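Local coordinates for protein excinuclease ABC, subunit A. (Deinococcus radiodurans, PDB 2VF7) that belongs to the UvrA family of ABC ATPases, binds DNA, zinc and ATP, and probably takes part in recognising damage during nucleotide excision repair, at residues 524-530 and 799-805; 596-600 and 644-648; 640-644 and 664-668; 766-770 and 793-797. The protein carries 1 engineered substitution. All coordinates share one frame; numbering follows the deposited sequence. Where two conformers were deposited one is given.

Interaction 1 of 4, residues 524-530 and 799-805; sequences VMTSVTG and SDWVLDI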
loop_
_atom_site.group_PDB
_atom_site.type_symbol
_atom_site.label_atom_id
_atom_site.label_comp_id
_atom_site.label_asym_id
_atom_site.label_seq_id
_atom_site.Cartn_x
_atom_site.Cartn_y
_atom_site.Cartn_z
ATOM N N VAL A 524 -19.885 -13.890 -47.724
ATOM C CA VAL A 524 -21.106 -13.744 -46.924
ATOM C C VAL A 524 -20.688 -13.510 -45.473
ATOM O O VAL A 524 -19.549 -13.794 -45.092
ATOM C CB VAL A 524 -21.986 -15.028 -47.052
ATOM C CG1 VAL A 524 -23.142 -15.015 -46.118
ATOM C CG2 VAL A 524 -22.506 -15.173 -48.481
ATOM N N MET A 525 -21.599 -12.961 -44.676
ATOM C CA MET A 525 -21.356 -12.716 -43.259
ATOM C C MET A 525 -22.082 -13.732 -42.332
ATOM O O MET A 525 -23.310 -13.857 -42.379
ATOM C CB MET A 525 -21.693 -11.255 -42.932
ATOM C CG MET A 525 -22.513 -11.064 -41.697
ATOM S SD MET A 525 -21.767 -9.911 -40.563
ATOM C CE MET A 525 -21.772 -10.907 -39.058
ATOM N N THR A 526 -21.291 -14.440 -41.511
ATOM C CA THR A 526 -21.780 -15.469 -40.573
ATOM C C THR A 526 -21.588 -15.065 -39.108
ATOM O O THR A 526 -20.536 -14.551 -38.717
ATOM C CB THR A 526 -21.066 -16.851 -40.777
ATOM O OG1 THR A 526 -21.077 -17.222 -42.154
ATOM C CG2 THR A 526 -21.756 -17.967 -39.981
ATOM N N SER A 527 -22.626 -15.312 -38.309
ATOM C CA SER A 527 -22.598 -15.171 -36.859
ATOM C C SER A 527 -22.476 -16.539 -36.207
ATOM O O SER A 527 -23.244 -17.444 -36.491
ATOM C CB SER A 527 -23.880 -14.483 -36.372
ATOM O OG SER A 527 -23.883 -13.102 -36.700
ATOM N N VAL A 528 -21.514 -16.690 -35.315
ATOM C CA VAL A 528 -21.375 -17.927 -34.555
ATOM C C VAL A 528 -21.877 -17.722 -33.116
ATOM O O VAL A 528 -21.205 -17.101 -32.275
ATOM C CB VAL A 528 -19.932 -18.429 -34.584
ATOM C CG1 VAL A 528 -19.807 -19.703 -33.794
ATOM C CG2 VAL A 528 -19.475 -18.635 -36.048
ATOM N N THR A 529 -23.059 -18.273 -32.852
ATOM C CA THR A 529 -23.767 -18.085 -31.604
ATOM C C THR A 529 -23.810 -19.339 -30.707
ATOM O O THR A 529 -23.397 -20.420 -31.110
ATOM C CB THR A 529 -25.213 -17.560 -31.869
ATOM O OG1 THR A 529 -25.998 -18.592 -32.463
ATOM C CG2 THR A 529 -25.210 -16.378 -32.809
ATOM N N GLY A 530 -24.329 -19.184 -29.491
ATOM C CA GLY A 530 -24.300 -20.255 -28.496
ATOM C C GLY A 530 -24.045 -19.752 -27.088
ATOM O O GLY A 530 -23.563 -18.625 -26.895
ATOM N N SER A 799 -27.291 -10.995 -40.068
ATOM C CA SER A 799 -26.329 -11.858 -40.758
ATOM C C SER A 799 -26.949 -12.432 -42.023
ATOM O O SER A 799 -28.136 -12.218 -42.279
ATOM C CB SER A 799 -25.906 -12.993 -39.841
ATOM O OG SER A 799 -25.330 -12.453 -38.673
ATOM N N ASP A 800 -26.142 -13.149 -42.812
ATOM C CA ASP A 800 -26.626 -13.921 -43.977
ATOM C C ASP A 800 -26.733 -15.422 -43.679
ATOM O O ASP A 800 -27.487 -16.139 -44.347
ATOM C CB ASP A 800 -25.708 -13.710 -45.180
ATOM C CG ASP A 800 -25.583 -12.254 -45.576
ATOM O OD1 ASP A 800 -26.604 -11.694 -46.022
ATOM O OD2 ASP A 800 -24.481 -11.666 -45.450
ATOM N N TRP A 801 -25.961 -15.876 -42.687
ATOM C CA TRP A 801 -25.922 -17.269 -42.223
ATOM C C TRP A 801 -25.663 -17.302 -40.700
ATOM O O TRP A 801 -25.216 -16.298 -40.137
ATOM C CB TRP A 801 -24.831 -18.029 -42.977
ATOM C CG TRP A 801 -24.904 -19.525 -42.864
ATOM C CD1 TRP A 801 -24.169 -20.311 -42.030
ATOM C CD2 TRP A 801 -25.751 -20.414 -43.613
ATOM N NE1 TRP A 801 -24.493 -21.620 -42.199
ATOM C CE2 TRP A 801 -25.463 -21.724 -43.170
ATOM C CE3 TRP A 801 -26.718 -20.233 -44.618
ATOM C CZ2 TRP A 801 -26.118 -22.858 -43.690
ATOM C CZ3 TRP A 801 -27.365 -21.362 -45.141
ATOM C CH2 TRP A 801 -27.067 -22.653 -44.666
ATOM N N VAL A 802 -25.966 -18.425 -40.036
ATOM C CA VAL A 802 -25.783 -18.571 -38.572
ATOM C C VAL A 802 -25.355 -19.988 -38.173
ATOM O O VAL A 802 -25.896 -20.968 -38.676
ATOM C CB VAL A 802 -27.062 -18.180 -37.746
ATOM C CG1 VAL A 802 -26.849 -18.428 -36.256
ATOM C CG2 VAL A 802 -27.476 -16.726 -37.978
ATOM N N LEU A 803 -24.388 -20.078 -37.262
ATOM C CA LEU A 803 -23.923 -21.352 -36.699
ATOM C C LEU A 803 -24.156 -21.412 -35.188
ATOM O O LEU A 803 -23.450 -20.768 -34.408
ATOM C CB LEU A 803 -22.429 -21.563 -36.996
ATOM C CG LEU A 803 -21.956 -22.393 -38.200
ATOM C CD1 LEU A 803 -22.400 -21.810 -39.527
ATOM C CD2 LEU A 803 -20.445 -22.471 -38.177
ATOM N N ASP A 804 -25.148 -22.185 -34.774
ATOM C CA ASP A 804 -25.451 -22.318 -33.357
ATOM C C ASP A 804 -24.637 -23.463 -32.777
ATOM O O ASP A 804 -24.737 -24.595 -33.229
ATOM C CB ASP A 804 -26.948 -22.554 -33.134
ATOM C CG ASP A 804 -27.369 -22.271 -31.720
ATOM O OD1 ASP A 804 -27.002 -21.202 -31.207
ATOM O OD2 ASP A 804 -28.086 -23.091 -31.113
ATOM N N ILE A 805 -23.825 -23.157 -31.778
ATOM C CA ILE A 805 -22.878 -24.114 -31.246
ATOM C C ILE A 805 -23.330 -24.664 -29.909
ATOM O O ILE A 805 -23.880 -23.935 -29.080
ATOM C CB ILE A 805 -21.461 -23.502 -31.150
ATOM C CG1 ILE A 805 -20.903 -23.205 -32.556
ATOM C CG2 ILE A 805 -20.511 -24.403 -30.363
ATOM C CD1 ILE A 805 -20.979 -24.375 -33.584
#
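M525 faces D800 where two parallel strands, 525-529 and 801-805, begin to run together, their axes 18° apart and 4.7 Å at closest approach. Backbone bonds carry the pairing. The carbonyl O of M525 takes D800 N at 3.0 Å and, more weakly, W801 N. Further along, L803 N meets S527 O at 3.0 Å in an almost straight bond (173°), T529 N donates to L803 O, and I805 N reaches T529 O at 2.8 Å.

These are neighbouring strands of the core sheet of an ABC-type ATPase, and strand 525-529 runs directly into the Walker A loop. G530 opens that loop with backbone angles that call for glycine; its carbonyl receives NZ of K536, a residue that binds ADP.

Side-chain polar contacts cluster where the strands begin. D800 OD2 accepts M525 N at 3.3 Å through its anti lone pair, while D800 OD1 is taken by H494 and the backbone of R497. The hydroxyls S527 OG and S799 OG lie very close, at 2.5 Å, and either may be the donor.

Apolar contacts lie on the face of T526, V528, W801 and L803. V528 holds CG1 anti to its nitrogen (chi1 180°), which sends this methyl across to I805 CG1 at 3.9 Å. T526 CG2 lies in the plane of the W801 indole, at the CD1 edge and 3.9 Å from that atom, and it also touches L803 CD1.

Interaction 2 of 4, residues 596-600 and 644-648; sequences RTPRS and CQGEG. With ZN (zinc ion), chain G.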
loop_
_atom_site.group_PDB
_atom_site.type_symbol
_atom_site.label_atom_id
_atom_site.label_comp_id
_atom_site.label_asym_id
_atom_site.label_seq_id
_atom_site.Cartn_x
_atom_site.Cartn_y
_atom_site.Cartn_z
ATOM N N ARG A 596 0.447 -1.464 -25.490
ATOM C CA ARG A 596 0.378 -1.645 -24.031
ATOM C C ARG A 596 0.804 -0.419 -23.202
ATOM O O ARG A 596 0.541 -0.361 -21.997
ATOM C CB ARG A 596 1.211 -2.863 -23.599
ATOM C CG ARG A 596 0.506 -4.223 -23.731
ATOM C CD ARG A 596 0.198 -4.555 -25.197
ATOM N NE ARG A 596 -0.338 -5.901 -25.397
ATOM C CZ ARG A 596 -1.042 -6.279 -26.466
ATOM N NH1 ARG A 596 -1.308 -5.402 -27.432
ATOM N NH2 ARG A 596 -1.487 -7.534 -26.559
ATOM N N THR A 597 1.474 0.538 -23.857
ATOM C CA THR A 597 2.004 1.748 -23.222
ATOM C C THR A 597 1.457 2.947 -23.976
ATOM O O THR A 597 0.816 2.769 -25.009
ATOM C CB THR A 597 3.546 1.788 -23.233
ATOM O OG1 THR A 597 4.009 2.049 -24.567
ATOM C CG2 THR A 597 4.137 0.474 -22.719
ATOM N N PRO A 598 1.672 4.173 -23.447
ATOM C CA PRO A 598 1.220 5.398 -24.136
ATOM C C PRO A 598 2.003 5.862 -25.389
ATOM O O PRO A 598 1.671 6.925 -25.939
ATOM C CB PRO A 598 1.284 6.464 -23.026
ATOM C CG PRO A 598 1.551 5.714 -21.719
ATOM C CD PRO A 598 2.276 4.482 -22.132
ATOM N N ARG A 599 3.023 5.110 -25.831
ATOM C CA ARG A 599 3.670 5.367 -27.136
ATOM C C ARG A 599 2.634 5.314 -28.235
ATOM O O ARG A 599 2.660 6.117 -29.167
ATOM C CB ARG A 599 4.591 4.234 -27.545
ATOM C CG ARG A 599 5.859 4.117 -26.877
ATOM C CD ARG A 599 6.942 3.986 -27.919
ATOM N NE ARG A 599 7.469 5.315 -28.173
ATOM C CZ ARG A 599 8.309 5.946 -27.364
ATOM N NH1 ARG A 599 8.738 5.373 -26.250
ATOM N NH2 ARG A 599 8.723 7.148 -27.691
ATOM N N SER A 600 1.786 4.283 -28.150
ATOM C CA SER A 600 0.806 3.941 -29.175
ATOM C C SER A 600 -0.356 4.912 -29.211
ATOM O O SER A 600 -0.808 5.408 -28.160
ATOM C CB SER A 600 0.266 2.541 -28.941
ATOM O OG SER A 600 1.302 1.573 -29.015
ATOM N N CYS A 644 10.310 11.755 -20.943
ATOM C CA CYS A 644 9.294 10.700 -21.057
ATOM C C CYS A 644 9.521 9.902 -22.323
ATOM O O CYS A 644 8.726 9.033 -22.639
ATOM C CB CYS A 644 7.906 11.315 -21.123
ATOM S SG CYS A 644 7.805 12.502 -22.472
ATOM N N GLN A 645 10.596 10.214 -23.048
ATOM C CA GLN A 645 10.942 9.541 -24.299
ATOM C C GLN A 645 9.803 9.646 -25.329
ATOM O O GLN A 645 9.550 8.719 -26.105
ATOM C CB GLN A 645 11.298 8.074 -24.032
ATOM C CG GLN A 645 12.706 7.819 -23.509
ATOM C CD GLN A 645 13.186 6.393 -23.820
ATOM O OE1 GLN A 645 12.444 5.581 -24.394
ATOM N NE2 GLN A 645 14.425 6.091 -23.455
ATOM N N GLY A 646 9.091 10.767 -25.310
ATOM C CA GLY A 646 8.023 10.999 -26.281
ATOM C C GLY A 646 6.696 10.315 -26.025
ATOM O O GLY A 646 5.821 10.338 -26.897
ATOM N N GLU A 647 6.532 9.706 -24.850
ATOM C CA GLU A 647 5.262 9.062 -24.475
ATOM C C GLU A 647 4.231 10.042 -23.917
ATOM O O GLU A 647 3.041 9.746 -23.895
ATOM C CB GLU A 647 5.491 7.925 -23.479
ATOM C CG GLU A 647 6.451 6.885 -23.999
ATOM C CD GLU A 647 6.408 5.574 -23.252
ATOM O OE1 GLU A 647 5.742 5.493 -22.190
ATOM O OE2 GLU A 647 7.045 4.615 -23.746
ATOM N N GLY A 648 4.693 11.205 -23.473
ATOM C CA GLY A 648 3.824 12.281 -23.000
ATOM C C GLY A 648 3.361 12.073 -21.580
ATOM O O GLY A 648 2.907 13.006 -20.926
HETATM ZN ZN ZN G . 7.667 14.686 -21.689
HETATM O O HOH W 1 7.270 2.127 -24.739
#
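The type I' turn C644-E647, which begins at a cysteine of a four-cysteine zinc site, is met by R599 from the loop 596-600. C644 SG binds the zinc ion at 2.3 Å and also accepts G648 N, while E647 N closes the turn on C644 O at 3.2 Å; backbone amides turned on a metal-bound sulfur are familiar from zinc knuckles.

The arginine reaches the turn through a chain bent at chi2 (-130°) and chi3 (94°). Its NH1 forms a salt bridge with E647 OE2 at 3.1 Å, the guanidinium and carboxylate planes standing 75° apart, so the carboxylate is not gripped side-on. E647 CG lies over one face of the guanidinium. At the edge of that group, R599 NH2 bonds Q645 O, although the modelled 2.4 Å is too short to be taken literally. NE and NH2 have further acceptors in N635 OD1 and F634 O, which hold the group from turning.

A water donates to E647 OE2 at 2.7 Å and also contacts T597 OG1, while P598 CD packs against E647 OE1 at 3.6 Å. An alanine in place of E647 would probably leave R599 NH1 without its counter-charge, uncover one guanidinium face and take from the water the carboxylate oxygen it donates to.

R671 NH1 ties the two loops together by bonding both P598 O and G646 O. The first loop lies between strand 585-589 and helix 602-605; the second leads into strand 649-652.

Interaction 3 of 4, residues 640-644 and 664-668; sequences RCEHC and CPVCH. With ZN (zinc ion), chain G.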
loop_
_atom_site.group_PDB
_atom_site.type_symbol
_atom_site.label_atom_id
_atom_site.label_comp_id
_atom_site.label_asym_id
_atom_site.label_seq_id
_atom_site.Cartn_x
_atom_site.Cartn_y
_atom_site.Cartn_z
ATOM N N ARG A 640 11.791 14.918 -29.776
ATOM C CA ARG A 640 10.864 14.553 -28.702
ATOM C C ARG A 640 11.346 14.978 -27.319
ATOM O O ARG A 640 12.533 15.281 -27.106
ATOM C CB ARG A 640 10.626 13.041 -28.697
ATOM C CG ARG A 640 11.878 12.204 -28.576
ATOM C CD ARG A 640 11.536 10.729 -28.316
ATOM N NE ARG A 640 12.704 9.994 -27.842
ATOM C CZ ARG A 640 12.802 8.670 -27.805
ATOM N NH1 ARG A 640 11.820 7.914 -28.244
ATOM N NH2 ARG A 640 13.900 8.101 -27.352
ATOM N N CYS A 641 10.424 14.979 -26.368
ATOM C CA CYS A 641 10.796 15.160 -24.978
ATOM C C CYS A 641 11.471 13.877 -24.539
ATOM O O CYS A 641 10.896 12.795 -24.632
ATOM C CB CYS A 641 9.557 15.433 -24.139
ATOM S SG CYS A 641 9.885 15.469 -22.393
ATOM N N GLU A 642 12.705 13.989 -24.088
ATOM C CA GLU A 642 13.460 12.811 -23.704
ATOM C C GLU A 642 13.252 12.419 -22.247
ATOM O O GLU A 642 13.719 11.359 -21.825
ATOM C CB GLU A 642 14.956 12.975 -24.009
ATOM C CG GLU A 642 15.612 11.665 -24.447
ATOM C CD GLU A 642 14.986 11.143 -25.736
ATOM O OE1 GLU A 642 14.493 11.966 -26.537
ATOM O OE2 GLU A 642 14.976 9.918 -25.954
ATOM N N HIS A 643 12.555 13.263 -21.487
ATOM C CA HIS A 643 12.245 12.952 -20.086
ATOM C C HIS A 643 11.250 11.783 -19.998
ATOM O O HIS A 643 11.349 10.930 -19.110
ATOM C CB HIS A 643 11.707 14.200 -19.370
ATOM C CG HIS A 643 11.378 13.988 -17.920
ATOM N ND1 HIS A 643 12.252 14.310 -16.905
ATOM C CD2 HIS A 643 10.259 13.516 -17.319
ATOM C CE1 HIS A 643 11.690 14.033 -15.742
ATOM N NE2 HIS A 643 10.483 13.547 -15.965
ATOM N N CYS A 644 10.310 11.755 -20.943
ATOM C CA CYS A 644 9.294 10.700 -21.057
ATOM C C CYS A 644 9.521 9.902 -22.323
ATOM O O CYS A 644 8.726 9.033 -22.639
ATOM C CB CYS A 644 7.906 11.315 -21.123
ATOM S SG CYS A 644 7.805 12.502 -22.472
ATOM N N CYS A 664 3.591 13.852 -18.165
ATOM C CA CYS A 664 5.002 14.149 -17.984
ATOM C C CYS A 664 5.207 15.540 -17.357
ATOM O O CYS A 664 4.621 16.511 -17.810
ATOM C CB CYS A 664 5.713 14.053 -19.328
ATOM S SG CYS A 664 7.435 14.505 -19.287
ATOM N N PRO A 665 6.023 15.630 -16.283
ATOM C CA PRO A 665 6.274 16.911 -15.616
ATOM C C PRO A 665 7.001 17.959 -16.472
ATOM O O PRO A 665 7.017 19.128 -16.117
ATOM C CB PRO A 665 7.138 16.511 -14.423
ATOM C CG PRO A 665 7.745 15.215 -14.809
ATOM C CD PRO A 665 6.717 14.521 -15.603
ATOM N N VAL A 666 7.563 17.546 -17.603
ATOM C CA VAL A 666 8.388 18.429 -18.435
ATOM C C VAL A 666 7.682 18.899 -19.715
ATOM O O VAL A 666 7.781 20.053 -20.092
ATOM C CB VAL A 666 9.708 17.751 -18.808
ATOM C CG1 VAL A 666 10.578 18.680 -19.648
ATOM C CG2 VAL A 666 10.435 17.336 -17.571
ATOM N N CYS A 667 6.977 18.017 -20.403
ATOM C CA CYS A 667 6.261 18.454 -21.593
ATOM C C CYS A 667 4.774 18.545 -21.310
ATOM O O CYS A 667 4.028 19.136 -22.093
ATOM C CB CYS A 667 6.556 17.548 -22.784
ATOM S SG CYS A 667 5.923 15.897 -22.601
ATOM N N HIS A 668 4.345 17.975 -20.188
ATOM C CA HIS A 668 2.934 18.015 -19.798
ATOM C C HIS A 668 2.012 17.303 -20.776
ATOM O O HIS A 668 0.822 17.589 -20.823
ATOM C CB HIS A 668 2.449 19.458 -19.603
ATOM C CG HIS A 668 3.211 20.212 -18.562
ATOM N ND1 HIS A 668 4.226 21.089 -18.876
ATOM C CD2 HIS A 668 3.114 20.212 -17.211
ATOM C CE1 HIS A 668 4.719 21.604 -17.763
ATOM N NE2 HIS A 668 4.064 21.086 -16.738
HETATM ZN ZN ZN G . 7.667 14.686 -21.689
#
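C664 SG is gripped from two directions: it binds the zinc ion at 2.4 Å and accepts V666 N at 3.5 Å. The same sulfur also touches H643 CD2 and C644 CB across the contact. C641 SG and C667 SG, at 2.5 Å and 2.3 Å from the zinc ion, complete with C644 a set of four cysteine sulfur ligands drawn from two CxxC loops.

The loops hold the metal in matching ways. The first cysteine of each, C641 and C664, has SG anti to its nitrogen (chi1 173° and 176°), whereas C644 and C667 turn theirs between nitrogen and carbonyl carbon. Behind the sulfurs the CB atoms of C641 and C667 meet at 3.9 Å.

Beside the metal, H643 swings its imidazole over the second loop. V666 CG2 sits above one face of the ring, 3.6 Å from its centroid, in a CH-pi contact. P665 CG comes to 3.4 Å from H643 NE2, and C664 SG approaches the ring obliquely. This patch is largely exposed, while all four cysteines are buried.

Backbone bonds from C664 to G648 and from C641 to R671 tie the loops into the surrounding chain. Four sulfurs, probably thiolates whose charge is eased by the metal and by amides such as V666 N, are consistent with a structural rather than catalytic zinc that cross-links loops lacking any direct hydrogen bond to each other.

Interaction 4 of 4, residues 766-770 and 793-797; sequences PADVE and MQVVA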
loop_
_atom_site.group_PDB
_atom_site.type_symbol
_atom_site.label_atom_id
_atom_site.label_comp_id
_atom_site.label_asym_id
_atom_site.label_seq_id
_atom_site.Cartn_x
_atom_site.Cartn_y
_atom_site.Cartn_z
ATOM N N PRO A 766 -26.981 0.021 -28.593
ATOM C CA PRO A 766 -27.830 -0.420 -29.707
ATOM C C PRO A 766 -27.839 0.534 -30.913
ATOM O O PRO A 766 -27.951 0.071 -32.035
ATOM C CB PRO A 766 -29.219 -0.505 -29.060
ATOM C CG PRO A 766 -28.923 -0.878 -27.658
ATOM C CD PRO A 766 -27.653 -0.189 -27.291
ATOM N N ALA A 767 -27.722 1.842 -30.672
ATOM C CA ALA A 767 -27.703 2.836 -31.742
ATOM C C ALA A 767 -26.376 2.848 -32.499
ATOM O O ALA A 767 -26.349 3.154 -33.692
ATOM C CB ALA A 767 -28.012 4.222 -31.199
ATOM N N ASP A 768 -25.288 2.529 -31.804
ATOM C CA ASP A 768 -23.960 2.498 -32.405
ATOM C C ASP A 768 -23.848 1.331 -33.379
ATOM O O ASP A 768 -23.224 1.461 -34.423
ATOM C CB ASP A 768 -22.850 2.346 -31.349
ATOM C CG ASP A 768 -22.640 3.593 -30.468
ATOM O OD1 ASP A 768 -22.795 4.755 -30.924
ATOM O OD2 ASP A 768 -22.263 3.395 -29.296
ATOM N N VAL A 769 -24.432 0.187 -33.036
ATOM C CA VAL A 769 -24.196 -1.023 -33.813
ATOM C C VAL A 769 -24.765 -0.909 -35.220
ATOM O O VAL A 769 -24.191 -1.451 -36.160
ATOM C CB VAL A 769 -24.591 -2.355 -33.060
ATOM C CG1 VAL A 769 -25.142 -2.095 -31.681
ATOM C CG2 VAL A 769 -25.536 -3.240 -33.881
ATOM N N GLU A 770 -25.861 -0.165 -35.360
ATOM C CA GLU A 770 -26.406 0.184 -36.663
ATOM C C GLU A 770 -25.341 0.795 -37.597
ATOM O O GLU A 770 -25.205 0.373 -38.751
ATOM C CB GLU A 770 -27.607 1.128 -36.507
ATOM C CG GLU A 770 -28.709 0.611 -35.561
ATOM C CD GLU A 770 -30.098 1.217 -35.823
ATOM O OE1 GLU A 770 -31.085 0.679 -35.263
ATOM O OE2 GLU A 770 -30.216 2.223 -36.566
ATOM N N MET A 793 -28.566 -10.644 -30.441
ATOM C CA MET A 793 -29.480 -11.048 -31.480
ATOM C C MET A 793 -29.775 -9.937 -32.465
ATOM O O MET A 793 -30.223 -10.208 -33.565
ATOM C CB MET A 793 -30.760 -11.599 -30.850
ATOM C CG MET A 793 -30.534 -12.828 -29.948
ATOM S SD MET A 793 -29.618 -14.190 -30.719
ATOM C CE MET A 793 -28.563 -14.762 -29.382
ATOM N N GLN A 794 -29.504 -8.694 -32.070
ATOM C CA GLN A 794 -29.615 -7.524 -32.958
ATOM C C GLN A 794 -28.725 -7.715 -34.184
ATOM O O GLN A 794 -29.149 -7.484 -35.309
ATOM C CB GLN A 794 -29.221 -6.223 -32.210
ATOM C CG GLN A 794 -29.392 -4.908 -33.019
ATOM C CD GLN A 794 -28.722 -3.684 -32.358
ATOM O OE1 GLN A 794 -27.835 -3.821 -31.499
ATOM N NE2 GLN A 794 -29.134 -2.485 -32.774
ATOM N N VAL A 795 -27.496 -8.151 -33.932
ATOM C CA VAL A 795 -26.488 -8.353 -34.961
ATOM C C VAL A 795 -26.664 -9.677 -35.693
ATOM O O VAL A 795 -26.442 -9.759 -36.900
ATOM C CB VAL A 795 -25.070 -8.288 -34.344
ATOM C CG1 VAL A 795 -24.025 -8.828 -35.320
ATOM C CG2 VAL A 795 -24.739 -6.863 -33.953
ATOM N N VAL A 796 -27.050 -10.708 -34.952
ATOM C CA VAL A 796 -27.302 -12.044 -35.503
ATOM C C VAL A 796 -28.503 -12.044 -36.464
ATOM O O VAL A 796 -28.561 -12.830 -37.397
ATOM C CB VAL A 796 -27.467 -13.074 -34.356
ATOM C CG1 VAL A 796 -27.798 -14.481 -34.879
ATOM C CG2 VAL A 796 -26.202 -13.117 -33.532
ATOM N N ALA A 797 -29.434 -11.128 -36.233
ATOM C CA ALA A 797 -30.625 -10.970 -37.040
ATOM C C ALA A 797 -30.357 -10.328 -38.415
ATOM O O ALA A 797 -31.195 -10.405 -39.311
ATOM C CB ALA A 797 -31.660 -10.173 -36.265
#
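Q794 stretches out with CG anti to its backbone nitrogen (chi1 -176°) and an extended chain beyond, which carries its amide from helix 793-796 to the N-terminal part of helix 766-781. There NE2 donates to P766 O at 2.9 Å. The N-H points nearly straight at the oxygen (168°), and the acceptor lies close to the amide plane.

The other end of the amide presses on V769, which approaches from the opposite direction: OE1 is 3.2 Å from V769 CG1 and 3.4 Å from V769 CG2, though V769 is modelled with an eclipsed chi1 near 0° and this closeness is doubtful. V769 CG2 also packs on V795 CG2 at 3.7 Å. The E770 side chain crosses that of Q794 at about a right angle, its CG 4.2 Å from Q794 NE2, while its carboxylate turns to Y484.

Replacing Q794 with an alanine would probably deprive P766 O of its side-chain donor and open a gap beside V769.

Between the two helices the chain runs through strand 785-789, so the contact ties together consecutive helices of the alternating alpha/beta ATPase core. P766 lies about 9 Å, side chain to side chain, from the ADP-binding K49, consistent with the stretch after the Walker B strand in ABC proteins, which approaches the partner nucleotide site.

In the fold
The four contacts form two clusters within the C-terminal ABC ATPase region. Interactions 1 and 4 lie 14 Å apart between centres and touch: V796 of helix 793-796 packs on S527, T529 and V802 of the sheet, and strand 801-805 follows that helix in the chain. Interactions 2 and 3, with centres 10 Å apart, share C644 and its zinc ion. About 49 Å separates the centres of interactions 1 and 3, on opposite sides of the chain's centre. Along the sequence, strand 525-529 comes first, then the zinc-bearing insertion, then interaction 4 and strand 801-805. The ATPase sheet thus closes around a long excursion that places the metal site on the other side of the chain's centre.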